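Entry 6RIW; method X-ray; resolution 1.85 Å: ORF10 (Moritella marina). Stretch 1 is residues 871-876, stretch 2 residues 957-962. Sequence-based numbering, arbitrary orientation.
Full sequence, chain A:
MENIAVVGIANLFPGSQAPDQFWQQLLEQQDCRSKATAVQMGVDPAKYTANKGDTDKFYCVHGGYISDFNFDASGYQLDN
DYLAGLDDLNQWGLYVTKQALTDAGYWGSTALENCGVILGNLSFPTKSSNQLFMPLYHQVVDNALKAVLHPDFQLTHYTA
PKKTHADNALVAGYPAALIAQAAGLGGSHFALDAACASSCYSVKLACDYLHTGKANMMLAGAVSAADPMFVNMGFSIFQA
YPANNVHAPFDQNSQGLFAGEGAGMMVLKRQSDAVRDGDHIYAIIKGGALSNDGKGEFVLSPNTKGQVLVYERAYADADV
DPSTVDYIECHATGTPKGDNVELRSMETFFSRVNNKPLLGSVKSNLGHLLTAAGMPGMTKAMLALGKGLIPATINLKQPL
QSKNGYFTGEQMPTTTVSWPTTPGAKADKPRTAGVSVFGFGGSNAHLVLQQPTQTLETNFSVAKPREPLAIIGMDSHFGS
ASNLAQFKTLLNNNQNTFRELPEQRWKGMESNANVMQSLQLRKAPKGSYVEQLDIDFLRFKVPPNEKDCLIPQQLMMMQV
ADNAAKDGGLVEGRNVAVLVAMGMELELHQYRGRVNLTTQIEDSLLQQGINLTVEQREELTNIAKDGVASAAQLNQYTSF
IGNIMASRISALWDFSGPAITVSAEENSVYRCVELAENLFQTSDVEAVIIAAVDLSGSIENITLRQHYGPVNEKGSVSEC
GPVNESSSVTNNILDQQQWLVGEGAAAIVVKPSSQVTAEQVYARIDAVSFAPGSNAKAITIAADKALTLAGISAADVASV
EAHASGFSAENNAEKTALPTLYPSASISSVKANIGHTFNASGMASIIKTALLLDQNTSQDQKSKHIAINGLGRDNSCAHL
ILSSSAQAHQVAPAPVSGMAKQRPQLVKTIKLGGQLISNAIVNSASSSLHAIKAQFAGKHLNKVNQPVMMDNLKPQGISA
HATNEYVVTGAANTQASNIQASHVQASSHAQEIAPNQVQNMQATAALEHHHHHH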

# COMPACT_ATOMS: atom_id res chain seq x y z
N LEU A 871 -9.08 -11.38 13.34
CA LEU A 871 -9.75 -11.84 12.14
C LEU A 871 -9.86 -10.66 11.20
O LEU A 871 -9.58 -9.52 11.58
CB LEU A 871 -11.16 -12.42 12.43
CG LEU A 871 -11.20 -13.62 13.39
CD1 LEU A 871 -12.65 -13.94 13.77
CD2 LEU A 871 -10.57 -14.84 12.73
N GLY A 872 -10.25 -10.91 9.96
CA GLY A 872 -10.51 -9.77 9.09
C GLY A 872 -10.76 -10.19 7.66
O GLY A 872 -10.91 -11.38 7.34
N ARG A 873 -10.81 -9.19 6.80
CA ARG A 873 -11.12 -9.45 5.41
C ARG A 873 -9.97 -10.10 4.66
O ARG A 873 -10.14 -10.45 3.49
CB ARG A 873 -11.53 -8.15 4.72
CG ARG A 873 -12.90 -7.63 5.17
CD ARG A 873 -14.00 -8.68 4.88
NE ARG A 873 -14.21 -8.85 3.44
CZ ARG A 873 -14.93 -9.81 2.88
NH1 ARG A 873 -15.53 -10.74 3.64
NH2 ARG A 873 -15.09 -9.85 1.57
N ASP A 874 -8.80 -10.27 5.29
CA ASP A 874 -7.73 -11.03 4.65
C ASP A 874 -7.95 -12.53 4.75
O ASP A 874 -7.22 -13.30 4.12
CB ASP A 874 -6.39 -10.66 5.28
CG ASP A 874 -6.42 -10.81 6.80
OD1 ASP A 874 -7.29 -10.16 7.48
OD2 ASP A 874 -5.59 -11.58 7.33
N ASN A 875 -8.96 -12.97 5.51
CA ASN A 875 -9.33 -14.39 5.61
C ASN A 875 -8.20 -15.22 6.21
O ASN A 875 -7.85 -16.31 5.73
CB ASN A 875 -9.78 -14.95 4.25
CG ASN A 875 -10.70 -16.15 4.39
OD1 ASN A 875 -11.05 -16.55 5.50
ND2 ASN A 875 -11.11 -16.73 3.27
N SER A 876 -7.58 -14.69 7.26
CA SER A 876 -6.70 -15.51 8.08
C SER A 876 -6.91 -15.13 9.54
O SER A 876 -7.38 -14.03 9.87
CB SER A 876 -5.23 -15.37 7.67
OG SER A 876 -4.77 -14.06 7.88
N GLY A 957 -24.80 -6.09 1.71
CA GLY A 957 -25.01 -7.39 2.34
C GLY A 957 -23.98 -8.44 2.00
O GLY A 957 -24.34 -9.60 1.76
N ILE A 958 -22.70 -8.06 1.96
CA ILE A 958 -21.65 -9.00 1.55
C ILE A 958 -21.46 -10.02 2.65
O ILE A 958 -21.32 -9.67 3.83
CB ILE A 958 -20.33 -8.27 1.26
CG1 ILE A 958 -20.51 -7.20 0.18
CG2 ILE A 958 -19.25 -9.28 0.85
CD1 ILE A 958 -21.01 -7.72 -1.16
N SER A 959 -21.43 -11.30 2.28
CA SER A 959 -21.27 -12.34 3.28
C SER A 959 -19.82 -12.42 3.76
O SER A 959 -18.87 -12.10 3.03
CB SER A 959 -21.67 -13.69 2.70
OG SER A 959 -20.82 -13.97 1.59
N ALA A 960 -19.66 -12.86 5.00
CA ALA A 960 -18.32 -12.94 5.58
C ALA A 960 -17.54 -14.11 4.99
O ALA A 960 -18.10 -15.04 4.42
CB ALA A 960 -18.40 -13.09 7.09
N HIS A 961 -16.22 -14.08 5.19
CA HIS A 961 -15.38 -15.13 4.64
C HIS A 961 -15.79 -16.50 5.16
O HIS A 961 -15.75 -17.50 4.43
CB HIS A 961 -13.92 -14.87 4.97
CG HIS A 961 -13.28 -13.88 4.06
ND1 HIS A 961 -13.39 -13.97 2.68
CD2 HIS A 961 -12.55 -12.77 4.32
CE1 HIS A 961 -12.73 -12.96 2.13
NE2 HIS A 961 -12.22 -12.22 3.11
N ALA A 962 -16.19 -16.57 6.43
CA ALA A 962 -16.54 -17.84 7.07
C ALA A 962 -17.70 -18.56 6.38
O ALA A 962 -17.86 -19.77 6.57
CB ALA A 962 -16.88 -17.59 8.54
O HOH W 1 -15.30 -11.53 6.27
O HOH W 2 -16.54 -12.56 1.66

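The contact between the two stretches is small, 287 Å² of buried surface summed over both sides, and it is organised around one side chain, the imidazole of His 961. Its CA-to-CB bond points toward stretch 1, and with chi1 at -81° (m) and chi2 at -48° the ring is inserted between Arg 873 and Asn 875. Of all the residues here it has the largest area covered by the opposing stretch, 123 Å².

One ring face carries the guanidinium of Arg 873. The two planes are inclined by only 3° and their centres lie 4.0 Å apart, with CZ of Arg 873 3.6 Å from NE2 of His 961, so the groups are stacked flat. The arginine reaches this position by folding: its CA-to-CB bond points sideways, but successive m rotamers (chi1 -70°, chi2 -59°, chi3 -68°) bring the end of the chain nearer to stretch 2, and chi4 at 169° leaves the guanidinium in line with the last part of the chain.

The opposite ring face is covered by Asn 875. Its CB lies 3.7 Å from the ring centroid of His 961 and 17° off the ring normal, which identifies a CH-pi contact over the face. The CA-to-CB bond of Asn 875 points toward stretch 2, with chi1 at -155° (t), and its OD1 lies 3.4 Å from CB of His 961.

One direct hydrogen bond runs from the ring to stretch 1, leaving NE2 of His 961 only roughly in the ring plane. NE2 of His 961 donates to the backbone O of Arg 873 at 2.8 Å, with an N-H...O angle of 146°; NE2 therefore carries a proton. The same arginine thus supplies both the acceptor and the stacking group. Nearby, O of Gly 872 lies at the ring edge, 3.7 Å from CD2 of His 961. That carbonyl also accepts from N of Asn 875 at 3.1 Å, closing the type I turn from Gly 872 to Asn 875 that presents Arg 873 and Asn 875 to the ring.

Two waters extend the arginine's reach to the backbone of stretch 2. Water 1 accepts from NH1 of Arg 873 (2.8 Å) and from N of His 961 (2.9 Å). Water 2 accepts from NH1 of Arg 873 (2.9 Å) and donates to O of Ser 959 (2.7 Å), bridging a direct separation of 3.7 Å between that NH1 and that O.

The CA-to-CB bond of Asp 874 points away from stretch 2, and its side chain makes no contact with it; its OD2 instead accepts from OG of Ser 876 at 2.7 Å, both side chains having p chi1 rotamers.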